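Local coordinates for cytochrome c-552/4 domain-containing protein (Ignicoccus hospitalis KIN4/I, PDB 4QO5) that is a membrane-associated octaheme cytochrome c of unestablished function that probably carries electrons through its chain of covalently bound hemes, at residues 14-24 against 74-82; 5-13 against 28-39. One frame throughout, in Å; residues are numbered along the deposited sequence.

Interactions 1 and 2 lie side by side near the N-terminus, with centres about 13 Å apart and both about 32 Å from the centre of the chain. Their segments interleave along the sequence: 5-13, 14-24, 28-39, then 74-82. Helix 18-30 is common to both, its start in interaction 1 and its last turn in interaction 2. The two also touch directly. W38 NE1 donates to V77 O at 2.9 Å, and L24 CD2 packs on W38 CZ3. Both reach the same heme c. Interaction 1 supplies its cysteine links, whereas interaction 2 covers part of it, so the N-terminal helices help to wall in this cofactor.

Interaction 1. Residues 14-24 against 74-82. With HEC (heme c), chain C.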
loop_
_atom_site.group_PDB
_atom_site.type_symbol
_atom_site.label_atom_id
_atom_site.label_comp_id
_atom_site.label_asym_id
_atom_site.label_seq_id
_atom_site.Cartn_x
_atom_site.Cartn_y
_atom_site.Cartn_z
ATOM N N LYS A 14 8.875 0.618 41.470
ATOM C CA LYS A 14 8.643 0.054 42.784
ATOM C C LYS A 14 8.222 -1.386 42.640
ATOM O O LYS A 14 7.773 -1.813 41.561
ATOM C CB LYS A 14 7.597 0.852 43.556
ATOM C CG LYS A 14 6.266 0.969 42.853
ATOM C CD LYS A 14 5.310 1.839 43.650
ATOM C CE LYS A 14 4.061 2.143 42.845
ATOM N NZ LYS A 14 3.049 2.899 43.634
ATOM N N ASN A 15 8.404 -2.130 43.726
ATOM C CA ASN A 15 8.038 -3.539 43.793
ATOM C C ASN A 15 8.735 -4.375 42.733
ATOM O O ASN A 15 8.141 -5.287 42.158
ATOM C CB ASN A 15 6.511 -3.699 43.713
ATOM C CG ASN A 15 5.798 -2.945 44.814
ATOM O OD1 ASN A 15 6.166 -3.057 45.982
ATOM N ND2 ASN A 15 4.790 -2.152 44.448
ATOM N N VAL A 16 10.002 -4.050 42.475
ATOM C CA VAL A 16 10.833 -4.849 41.594
ATOM C C VAL A 16 11.500 -5.965 42.412
ATOM O O VAL A 16 11.954 -5.736 43.531
ATOM C CB VAL A 16 11.884 -3.971 40.895
ATOM C CG1 VAL A 16 12.632 -4.775 39.855
ATOM C CG2 VAL A 16 11.189 -2.773 40.236
ATOM N N SER A 17 11.537 -7.179 41.877
ATOM C CA SER A 17 12.164 -8.279 42.617
ATOM C C SER A 17 13.673 -8.052 42.671
ATOM O O SER A 17 14.233 -7.376 41.803
ATOM C CB SER A 17 11.836 -9.632 41.971
ATOM O OG SER A 17 12.495 -9.776 40.717
ATOM N N PRO A 18 14.337 -8.593 43.707
ATOM C CA PRO A 18 15.800 -8.479 43.772
ATOM C C PRO A 18 16.450 -9.072 42.538
ATOM O O PRO A 18 17.467 -8.554 42.065
ATOM C CB PRO A 18 16.169 -9.311 45.001
ATOM C CG PRO A 18 14.942 -9.307 45.848
ATOM C CD PRO A 18 13.765 -9.220 44.910
ATOM N N GLN A 19 15.864 -10.141 42.011
ATOM C CA GLN A 19 16.419 -10.774 40.821
ATOM C C GLN A 19 16.353 -9.842 39.628
ATOM O O GLN A 19 17.344 -9.628 38.933
ATOM C CB GLN A 19 15.693 -12.069 40.499
ATOM C CG GLN A 19 15.890 -13.155 41.551
ATOM C CD GLN A 19 14.757 -13.207 42.566
ATOM O OE1 GLN A 19 14.061 -12.217 42.807
ATOM N NE2 GLN A 19 14.566 -14.375 43.170
ATOM N N THR A 20 15.176 -9.272 39.406
ATOM C CA THR A 20 14.989 -8.403 38.258
ATOM C C THR A 20 15.889 -7.176 38.363
ATOM O O THR A 20 16.416 -6.713 37.359
ATOM C CB THR A 20 13.500 -8.078 38.037
ATOM O OG1 THR A 20 12.877 -9.235 37.464
ATOM C CG2 THR A 20 13.308 -6.894 37.051
ATOM N N LYS A 21 16.109 -6.680 39.579
ATOM C CA LYS A 21 17.005 -5.544 39.755
ATOM C C LYS A 21 18.406 -5.868 39.246
ATOM O O LYS A 21 19.082 -5.012 38.693
ATOM C CB LYS A 21 17.074 -5.088 41.215
ATOM C CG LYS A 21 15.835 -4.340 41.691
ATOM C CD LYS A 21 16.063 -3.752 43.085
ATOM C CE LYS A 21 15.096 -2.614 43.384
ATOM N NZ LYS A 21 15.383 -1.966 44.704
ATOM N N THR A 22 18.826 -7.112 39.427
ATOM C CA THR A 22 20.111 -7.551 38.903
ATOM C C THR A 22 20.113 -7.596 37.370
ATOM O O THR A 22 21.053 -7.097 36.733
ATOM C CB THR A 22 20.513 -8.904 39.495
ATOM O OG1 THR A 22 20.540 -8.798 40.928
ATOM C CG2 THR A 22 21.893 -9.303 39.000
ATOM N N CYS A 23 19.067 -8.160 36.773
ATOM C CA CYS A 23 18.960 -8.161 35.310
ATOM C C CYS A 23 19.015 -6.740 34.769
ATOM O O CYS A 23 19.715 -6.465 33.795
ATOM C CB CYS A 23 17.645 -8.755 34.820
ATOM S SG CYS A 23 16.926 -10.055 35.828
ATOM N N LEU A 24 18.244 -5.845 35.382
ATOM C CA LEU A 24 18.153 -4.474 34.883
ATOM C C LEU A 24 19.474 -3.749 34.980
ATOM O O LEU A 24 19.812 -2.948 34.105
ATOM C CB LEU A 24 17.127 -3.674 35.672
ATOM C CG LEU A 24 15.679 -4.105 35.462
ATOM C CD1 LEU A 24 14.777 -3.355 36.433
ATOM C CD2 LEU A 24 15.265 -3.851 34.013
ATOM N N ASN A 74 3.580 -10.211 44.590
ATOM C CA ASN A 74 3.802 -8.867 45.103
ATOM C C ASN A 74 4.970 -8.129 44.458
ATOM O O ASN A 74 5.490 -7.168 45.021
ATOM C CB ASN A 74 3.946 -8.900 46.628
ATOM C CG ASN A 74 2.746 -9.541 47.311
ATOM O OD1 ASN A 74 2.863 -10.598 47.931
ATOM N ND2 ASN A 74 1.587 -8.903 47.203
ATOM N N VAL A 75 5.374 -8.580 43.275
ATOM C CA VAL A 75 6.348 -7.835 42.477
ATOM C C VAL A 75 5.790 -7.580 41.091
ATOM O O VAL A 75 4.899 -8.312 40.629
ATOM C CB VAL A 75 7.717 -8.563 42.379
ATOM C CG1 VAL A 75 8.391 -8.626 43.744
ATOM C CG2 VAL A 75 7.562 -9.967 41.793
ATOM N N VAL A 76 6.290 -6.529 40.434
ATOM C CA VAL A 76 5.901 -6.263 39.060
ATOM C C VAL A 76 6.501 -7.359 38.193
ATOM O O VAL A 76 7.375 -8.110 38.650
ATOM C CB VAL A 76 6.329 -4.850 38.571
ATOM C CG1 VAL A 76 5.649 -3.772 39.416
ATOM C CG2 VAL A 76 7.868 -4.686 38.606
ATOM N N VAL A 77 6.002 -7.488 36.968
ATOM C CA VAL A 77 6.417 -8.565 36.080
ATOM C C VAL A 77 7.670 -8.119 35.319
ATOM O O VAL A 77 7.574 -7.494 34.250
ATOM C CB VAL A 77 5.319 -8.896 35.087
ATOM C CG1 VAL A 77 5.635 -10.177 34.329
ATOM C CG2 VAL A 77 4.000 -9.009 35.806
ATOM N N GLY A 78 8.822 -8.436 35.903
ATOM C CA GLY A 78 10.121 -8.041 35.377
ATOM C C GLY A 78 10.816 -9.174 34.642
ATOM O O GLY A 78 10.247 -10.257 34.471
ATOM N N CYS A 79 12.044 -8.914 34.201
ATOM C CA CYS A 79 12.822 -9.851 33.395
ATOM C C CYS A 79 12.851 -11.258 34.013
ATOM O O CYS A 79 12.677 -12.256 33.323
ATOM C CB CYS A 79 14.273 -9.357 33.272
ATOM S SG CYS A 79 14.489 -7.529 33.232
ATOM N N TYR A 80 13.083 -11.329 35.315
ATOM C CA TYR A 80 13.199 -12.634 35.955
ATOM C C TYR A 80 11.839 -13.312 36.110
ATOM O O TYR A 80 11.738 -14.540 36.049
ATOM C CB TYR A 80 13.899 -12.511 37.304
ATOM C CG TYR A 80 14.025 -13.850 38.002
ATOM C CD1 TYR A 80 15.010 -14.749 37.621
ATOM C CD2 TYR A 80 13.141 -14.219 39.009
ATOM C CE1 TYR A 80 15.132 -15.982 38.242
ATOM C CE2 TYR A 80 13.255 -15.455 39.637
ATOM C CZ TYR A 80 14.254 -16.325 39.243
ATOM O OH TYR A 80 14.386 -17.556 39.843
ATOM N N GLU A 81 10.790 -12.508 36.281
ATOM C CA GLU A 81 9.460 -13.057 36.513
ATOM C C GLU A 81 8.992 -13.869 35.308
ATOM O O GLU A 81 8.393 -14.922 35.474
ATOM C CB GLU A 81 8.454 -11.960 36.887
ATOM C CG GLU A 81 8.632 -11.408 38.306
ATOM C CD GLU A 81 10.028 -10.831 38.569
ATOM O OE1 GLU A 81 10.729 -11.337 39.478
ATOM O OE2 GLU A 81 10.429 -9.868 37.876
ATOM N N CYS A 82 9.293 -13.407 34.099
ATOM C CA CYS A 82 9.011 -14.203 32.889
ATOM C C CYS A 82 10.083 -15.228 32.524
ATOM O O CYS A 82 9.791 -16.407 32.344
ATOM C CB CYS A 82 8.750 -13.295 31.693
ATOM S SG CYS A 82 7.154 -12.510 31.888
HETATM FE FE HEC C . 12.046 -10.879 27.523
HETATM C CHA HEC C . 12.733 -12.614 24.636
HETATM C CHB HEC C . 15.370 -9.943 27.691
HETATM C CHC HEC C . 11.316 -9.108 30.217
HETATM C CHD HEC C . 8.821 -12.041 27.445
HETATM N NA HEC C . 13.700 -11.161 26.388
HETATM C C1A HEC C . 13.758 -11.933 25.226
HETATM C C2A HEC C . 15.106 -11.930 24.723
HETATM C C3A HEC C . 15.835 -11.187 25.547
HETATM C C4A HEC C . 14.978 -10.691 26.604
HETATM C CMA HEC C . 17.342 -10.886 25.397
HETATM C CAA HEC C . 15.592 -12.704 23.472
HETATM C CBA HEC C . 14.997 -12.228 22.158
HETATM C CGA HEC C . 15.818 -11.062 21.695
HETATM O O1A HEC C . 15.201 -10.084 21.196
HETATM O O2A HEC C . 17.072 -11.109 21.847
HETATM N NB HEC C . 13.142 -9.871 28.709
HETATM C C1B HEC C . 14.464 -9.471 28.585
HETATM C C2B HEC C . 14.738 -8.399 29.500
HETATM C C3B HEC C . 13.569 -8.174 30.118
HETATM C C4B HEC C . 12.581 -9.093 29.678
HETATM C CMB HEC C . 16.111 -7.675 29.577
HETATM C CAB HEC C . 13.067 -7.119 31.086
HETATM C CBB HEC C . 13.658 -5.704 30.756
HETATM N NC HEC C . 10.413 -10.654 28.639
HETATM C C1C HEC C . 10.298 -9.878 29.762
HETATM C C2C HEC C . 9.046 -10.146 30.423
HETATM C C3C HEC C . 8.318 -10.791 29.495
HETATM C C4C HEC C . 9.193 -11.229 28.472
HETATM C CMC HEC C . 8.577 -9.230 31.589
HETATM C CAC HEC C . 6.867 -11.329 29.413
HETATM C CBC HEC C . 5.781 -10.397 30.020
HETATM N ND HEC C . 11.006 -12.099 26.268
HETATM C C1D HEC C . 9.652 -12.390 26.417
HETATM C C2D HEC C . 9.153 -13.178 25.319
HETATM C C3D HEC C . 10.367 -13.392 24.428
HETATM C C4D HEC C . 11.456 -12.699 25.102
HETATM C CMD HEC C . 7.669 -13.633 25.204
HETATM C CAD HEC C . 10.531 -14.151 23.081
HETATM C CBD HEC C . 9.431 -15.131 22.719
HETATM C CGD HEC C . 8.336 -14.409 21.951
HETATM O O1D HEC C . 7.355 -15.075 21.564
HETATM O O2D HEC C . 8.448 -13.177 21.722
HETATM O O HOH W 1 3.709 -5.381 46.586
HETATM O O HOH W 2 10.071 -7.641 39.353
#
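N15 and V75 bring their CA atoms to 4.8 Å, and here one backbone bond ties the segments: V76 N donates to N15 O at 2.8 Å. Farther along, the first turns of helices 18-30 and 79-83 meet at T20 and Y80.

The carboxylate of E81 joins these two helix starts. S17 OG donates to E81 OE1 at 2.7 Å, and T20 OG1 donates to E81 OE2 at 2.6 Å. Each hydroxyl arrives on the syn side of its oxygen, somewhat out of the carboxylate plane. The E81 chain is bent at chi2 (58°), and its carboxylate turns back toward its own helix start, where OE2 takes a weak bond from G78 N. A water links E81 OE2, V76 O and S17 N. So many donors would probably favour the ionised acid.

Both hydroxyls also accept. S17 OG caps its helix by taking T20 N at 3.0 Å. T20 OG1, anti to its own carbonyl carbon (chi1 -75°), takes Y80 N at 3.0 Å.

Q19 lies over one face of Y80. Its CB is 3.9 Å from the centroid of the Y80 ring in a CH-pi contact, and its amide is stacked 8° from the ring plane. One turn on from Q19, C23 CB packs on C79 SG at 3.7 Å. C23 and C79 each open a CxxCH motif. C23 is bonded to one heme c; C79 and C82 are bonded to another.

Around the contact, V35 of helix 32-39 packs on L24. E50 of helix 48-51 touches N15, and F99 of strand 99-101 touches Q19 and T22.

Interaction 2. Residues 5-13 against 28-39; sequences NLQEAVAKL and ISVTPGIVADWL. With HEC (heme c), chain C.
L6 is a knob that enters a hole formed by I28, P32, A36 and L39. Its CB rests on I28 CD1 at 3.8 Å. With CG anti to the carbonyl carbon (chi1 -61°), the branch points into the hole. CD1 turns to P32, near its carbonyl oxygen and its CB. CD2 packs on A36 CB at 3.7 Å and on L39 CD1 at 3.9 Å.

One turn on, A9 CB meets the same L39 methyl, and V10 CG2 reaches I28 CD1 and V35 CG1. L13 completes the row. Its CD1 comes to the edge of the W38 indole, 3.6 Å from CZ3, and also touches L39 CD2. No hydrogen bond crosses this apolar contact.

Helices 6-11 and 32-39 run 45° apart, with their axes 10.8 Å from each other at the closest. Heme c lies beyond helix 32-39, with its CAB over one face of the W38 ring. I34 CG2 packs on heme C2B at 3.5 Å, and C410 of the second subunit packs on I34. L6 alone is a knob here. Short N-terminal helix 6-11 thus covers one side of helix 32-39, whose I34 and W38 line the pocket of the heme c held by the C79/C82 CxxCH motif.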
loop_
_atom_site.group_PDB
_atom_site.type_symbol
_atom_site.label_atom_id
_atom_site.label_comp_id
_atom_site.label_asym_id
_atom_site.label_seq_id
_atom_site.Cartn_x
_atom_site.Cartn_y
_atom_site.Cartn_z
ATOM N N ASN A 5 15.213 9.121 30.350
ATOM C CA ASN A 5 16.417 8.836 31.130
ATOM C C ASN A 5 16.244 7.459 31.775
ATOM O O ASN A 5 15.526 7.315 32.769
ATOM C CB ASN A 5 16.640 9.916 32.189
ATOM C CG ASN A 5 17.916 9.702 32.994
ATOM O OD1 ASN A 5 18.299 8.572 33.309
ATOM N ND2 ASN A 5 18.581 10.800 33.328
ATOM N N LEU A 6 16.890 6.449 31.198
ATOM C CA LEU A 6 16.645 5.066 31.590
ATOM C C LEU A 6 17.037 4.763 33.033
ATOM O O LEU A 6 16.341 4.016 33.731
ATOM C CB LEU A 6 17.329 4.096 30.625
ATOM C CG LEU A 6 16.836 4.210 29.182
ATOM C CD1 LEU A 6 17.592 3.269 28.274
ATOM C CD2 LEU A 6 15.340 3.904 29.135
ATOM N N GLN A 7 18.144 5.341 33.481
ATOM C CA GLN A 7 18.613 5.100 34.840
ATOM C C GLN A 7 17.639 5.681 35.858
ATOM O O GLN A 7 17.320 5.041 36.867
ATOM C CB GLN A 7 20.022 5.669 35.031
ATOM C CG GLN A 7 21.097 4.789 34.422
ATOM C CD GLN A 7 22.428 5.494 34.279
ATOM O OE1 GLN A 7 22.506 6.591 33.729
ATOM N NE2 GLN A 7 23.488 4.864 34.780
ATOM N N GLU A 8 17.145 6.883 35.577
ATOM C CA GLU A 8 16.202 7.525 36.475
ATOM C C GLU A 8 14.863 6.779 36.469
ATOM O O GLU A 8 14.216 6.647 37.505
ATOM C CB GLU A 8 16.013 9.002 36.116
ATOM C CG GLU A 8 14.700 9.580 36.605
ATOM C CD GLU A 8 14.878 10.902 37.326
ATOM O OE1 GLU A 8 15.391 11.860 36.703
ATOM O OE2 GLU A 8 14.519 10.974 38.524
ATOM N N ALA A 9 14.467 6.271 35.304
ATOM C CA ALA A 9 13.203 5.554 35.186
ATOM C C ALA A 9 13.262 4.236 35.951
ATOM O O ALA A 9 12.289 3.838 36.596
ATOM C CB ALA A 9 12.854 5.313 33.719
ATOM N N VAL A 10 14.398 3.553 35.879
ATOM C CA VAL A 10 14.564 2.314 36.644
ATOM C C VAL A 10 14.548 2.568 38.157
ATOM O O VAL A 10 13.923 1.817 38.923
ATOM C CB VAL A 10 15.831 1.554 36.220
ATOM C CG1 VAL A 10 16.176 0.457 37.238
ATOM C CG2 VAL A 10 15.624 0.947 34.835
ATOM N N ALA A 11 15.210 3.644 38.576
ATOM C CA ALA A 11 15.302 3.998 39.993
ATOM C C ALA A 11 13.948 4.366 40.608
ATOM O O ALA A 11 13.747 4.212 41.813
ATOM C CB ALA A 11 16.287 5.140 40.187
ATOM N N LYS A 12 13.031 4.859 39.781
ATOM C CA LYS A 12 11.711 5.268 40.251
ATOM C C LYS A 12 10.717 4.108 40.325
ATOM O O LYS A 12 9.617 4.268 40.847
ATOM C CB LYS A 12 11.130 6.378 39.361
ATOM C CG LYS A 12 11.449 7.804 39.827
ATOM C CD LYS A 12 11.877 7.834 41.301
ATOM C CE LYS A 12 11.971 9.258 41.850
ATOM N NZ LYS A 12 10.636 9.905 42.003
ATOM N N LEU A 13 11.086 2.954 39.780
ATOM C CA LEU A 13 10.206 1.789 39.830
ATOM C C LEU A 13 9.958 1.346 41.261
ATOM O O LEU A 13 10.730 1.645 42.168
ATOM C CB LEU A 13 10.815 0.619 39.055
ATOM C CG LEU A 13 10.909 0.819 37.544
ATOM C CD1 LEU A 13 11.689 -0.320 36.919
ATOM C CD2 LEU A 13 9.500 0.923 36.939
ATOM N N ILE A 28 20.345 -2.648 31.175
ATOM C CA ILE A 28 20.129 -1.241 30.850
ATOM C C ILE A 28 21.273 -0.728 29.960
ATOM O O ILE A 28 21.077 0.146 29.111
ATOM C CB ILE A 28 19.967 -0.390 32.132
ATOM C CG1 ILE A 28 19.370 0.981 31.807
ATOM C CG2 ILE A 28 21.288 -0.256 32.887
ATOM C CD1 ILE A 28 19.023 1.777 33.059
ATOM N N SER A 29 22.460 -1.300 30.120
ATOM C CA SER A 29 23.582 -0.890 29.276
ATOM C C SER A 29 23.802 -1.814 28.070
ATOM O O SER A 29 24.248 -1.361 27.023
ATOM C CB SER A 29 24.868 -0.733 30.097
ATOM O OG SER A 29 25.360 -1.982 30.535
ATOM N N VAL A 30 23.494 -3.102 28.196
ATOM C CA VAL A 30 23.800 -4.018 27.092
ATOM C C VAL A 30 22.682 -4.128 26.061
ATOM O O VAL A 30 22.946 -4.322 24.875
ATOM C CB VAL A 30 24.298 -5.426 27.555
ATOM C CG1 VAL A 30 25.542 -5.284 28.417
ATOM C CG2 VAL A 30 23.236 -6.169 28.290
ATOM N N THR A 31 21.442 -3.999 26.514
ATOM C CA THR A 31 20.285 -3.979 25.622
ATOM C C THR A 31 19.311 -2.868 26.033
ATOM O O THR A 31 18.185 -3.139 26.472
ATOM C CB THR A 31 19.523 -5.325 25.588
ATOM O OG1 THR A 31 19.063 -5.657 26.902
ATOM C CG2 THR A 31 20.395 -6.460 25.038
ATOM N N PRO A 32 19.733 -1.609 25.862
ATOM C CA PRO A 32 18.930 -0.477 26.330
ATOM C C PRO A 32 17.543 -0.444 25.691
ATOM O O PRO A 32 16.606 0.026 26.333
ATOM C CB PRO A 32 19.757 0.751 25.911
ATOM C CG PRO A 32 20.724 0.241 24.853
ATOM C CD PRO A 32 21.003 -1.184 25.248
ATOM N N GLY A 33 17.413 -0.941 24.460
ATOM C CA GLY A 33 16.120 -0.962 23.793
ATOM C C GLY A 33 15.117 -1.860 24.490
ATOM O O GLY A 33 13.936 -1.521 24.599
ATOM N N ILE A 34 15.582 -3.008 24.984
ATOM C CA ILE A 34 14.685 -3.930 25.671
ATOM C C ILE A 34 14.207 -3.322 26.985
ATOM O O ILE A 34 13.023 -3.371 27.296
ATOM C CB ILE A 34 15.347 -5.305 25.939
ATOM C CG1 ILE A 34 15.536 -6.061 24.618
ATOM C CG2 ILE A 34 14.455 -6.133 26.893
ATOM C CD1 ILE A 34 16.350 -7.361 24.742
ATOM N N VAL A 35 15.127 -2.752 27.754
ATOM C CA VAL A 35 14.744 -2.136 29.025
ATOM C C VAL A 35 13.768 -0.969 28.818
ATOM O O VAL A 35 12.760 -0.880 29.513
ATOM C CB VAL A 35 15.955 -1.699 29.885
ATOM C CG1 VAL A 35 15.473 -1.050 31.201
ATOM C CG2 VAL A 35 16.877 -2.886 30.179
ATOM N N ALA A 36 14.050 -0.087 27.855
ATOM C CA ALA A 36 13.129 1.015 27.571
ATOM C C ALA A 36 11.739 0.499 27.181
ATOM O O ALA A 36 10.729 1.024 27.621
ATOM C CB ALA A 36 13.685 1.913 26.478
ATOM N N ASP A 37 11.706 -0.546 26.364
ATOM C CA ASP A 37 10.469 -1.126 25.867
ATOM C C ASP A 37 9.673 -1.750 27.031
ATOM O O ASP A 37 8.484 -1.503 27.196
ATOM C CB ASP A 37 10.850 -2.191 24.843
ATOM C CG ASP A 37 9.782 -2.432 23.810
ATOM O OD1 ASP A 37 8.909 -1.556 23.609
ATOM O OD2 ASP A 37 9.842 -3.504 23.171
ATOM N N TRP A 38 10.360 -2.530 27.861
ATOM C CA TRP A 38 9.758 -3.109 29.065
ATOM C C TRP A 38 9.216 -2.039 30.016
ATOM O O TRP A 38 8.134 -2.200 30.589
ATOM C CB TRP A 38 10.790 -3.983 29.790
ATOM C CG TRP A 38 10.295 -4.496 31.122
ATOM C CD1 TRP A 38 9.425 -5.536 31.330
ATOM C CD2 TRP A 38 10.619 -3.978 32.426
ATOM N NE1 TRP A 38 9.197 -5.699 32.679
ATOM C CE2 TRP A 38 9.911 -4.756 33.372
ATOM C CE3 TRP A 38 11.428 -2.932 32.884
ATOM C CZ2 TRP A 38 9.992 -4.524 34.749
ATOM C CZ3 TRP A 38 11.512 -2.705 34.252
ATOM C CH2 TRP A 38 10.798 -3.498 35.167
ATOM N N LEU A 39 9.958 -0.945 30.171
ATOM C CA LEU A 39 9.510 0.175 31.011
ATOM C C LEU A 39 8.159 0.759 30.555
ATOM O O LEU A 39 7.448 1.392 31.347
ATOM C CB LEU A 39 10.574 1.291 31.026
ATOM C CG LEU A 39 11.804 1.044 31.901
ATOM C CD1 LEU A 39 12.879 2.093 31.596
ATOM C CD2 LEU A 39 11.426 1.099 33.368
HETATM FE FE HEC C . 12.046 -10.879 27.523
HETATM C CHA HEC C . 12.733 -12.614 24.636
HETATM C CHB HEC C . 15.370 -9.943 27.691
HETATM C CHC HEC C . 11.316 -9.108 30.217
HETATM C CHD HEC C . 8.821 -12.041 27.445
HETATM N NA HEC C . 13.700 -11.161 26.388
HETATM C C1A HEC C . 13.758 -11.933 25.226
HETATM C C2A HEC C . 15.106 -11.930 24.723
HETATM C C3A HEC C . 15.835 -11.187 25.547
HETATM C C4A HEC C . 14.978 -10.691 26.604
HETATM C CMA HEC C . 17.342 -10.886 25.397
HETATM C CAA HEC C . 15.592 -12.704 23.472
HETATM C CBA HEC C . 14.997 -12.228 22.158
HETATM C CGA HEC C . 15.818 -11.062 21.695
HETATM O O1A HEC C . 15.201 -10.084 21.196
HETATM O O2A HEC C . 17.072 -11.109 21.847
HETATM N NB HEC C . 13.142 -9.871 28.709
HETATM C C1B HEC C . 14.464 -9.471 28.585
HETATM C C2B HEC C . 14.738 -8.399 29.500
HETATM C C3B HEC C . 13.569 -8.174 30.118
HETATM C C4B HEC C . 12.581 -9.093 29.678
HETATM C CMB HEC C . 16.111 -7.675 29.577
HETATM C CAB HEC C . 13.067 -7.119 31.086
HETATM C CBB HEC C . 13.658 -5.704 30.756
HETATM N NC HEC C . 10.413 -10.654 28.639
HETATM C C1C HEC C . 10.298 -9.878 29.762
HETATM C C2C HEC C . 9.046 -10.146 30.423
HETATM C C3C HEC C . 8.318 -10.791 29.495
HETATM C C4C HEC C . 9.193 -11.229 28.472
HETATM C CMC HEC C . 8.577 -9.230 31.589
HETATM C CAC HEC C . 6.867 -11.329 29.413
HETATM C CBC HEC C . 5.781 -10.397 30.020
HETATM N ND HEC C . 11.006 -12.099 26.268
HETATM C C1D HEC C . 9.652 -12.390 26.417
HETATM C C2D HEC C . 9.153 -13.178 25.319
HETATM C C3D HEC C . 10.367 -13.392 24.428
HETATM C C4D HEC C . 11.456 -12.699 25.102
HETATM C CMD HEC C . 7.669 -13.633 25.204
HETATM C CAD HEC C . 10.531 -14.151 23.081
HETATM C CBD HEC C . 9.431 -15.131 22.719
HETATM C CGD HEC C . 8.336 -14.409 21.951
HETATM O O1D HEC C . 7.355 -15.075 21.564
HETATM O O2D HEC C . 8.448 -13.177 21.722
#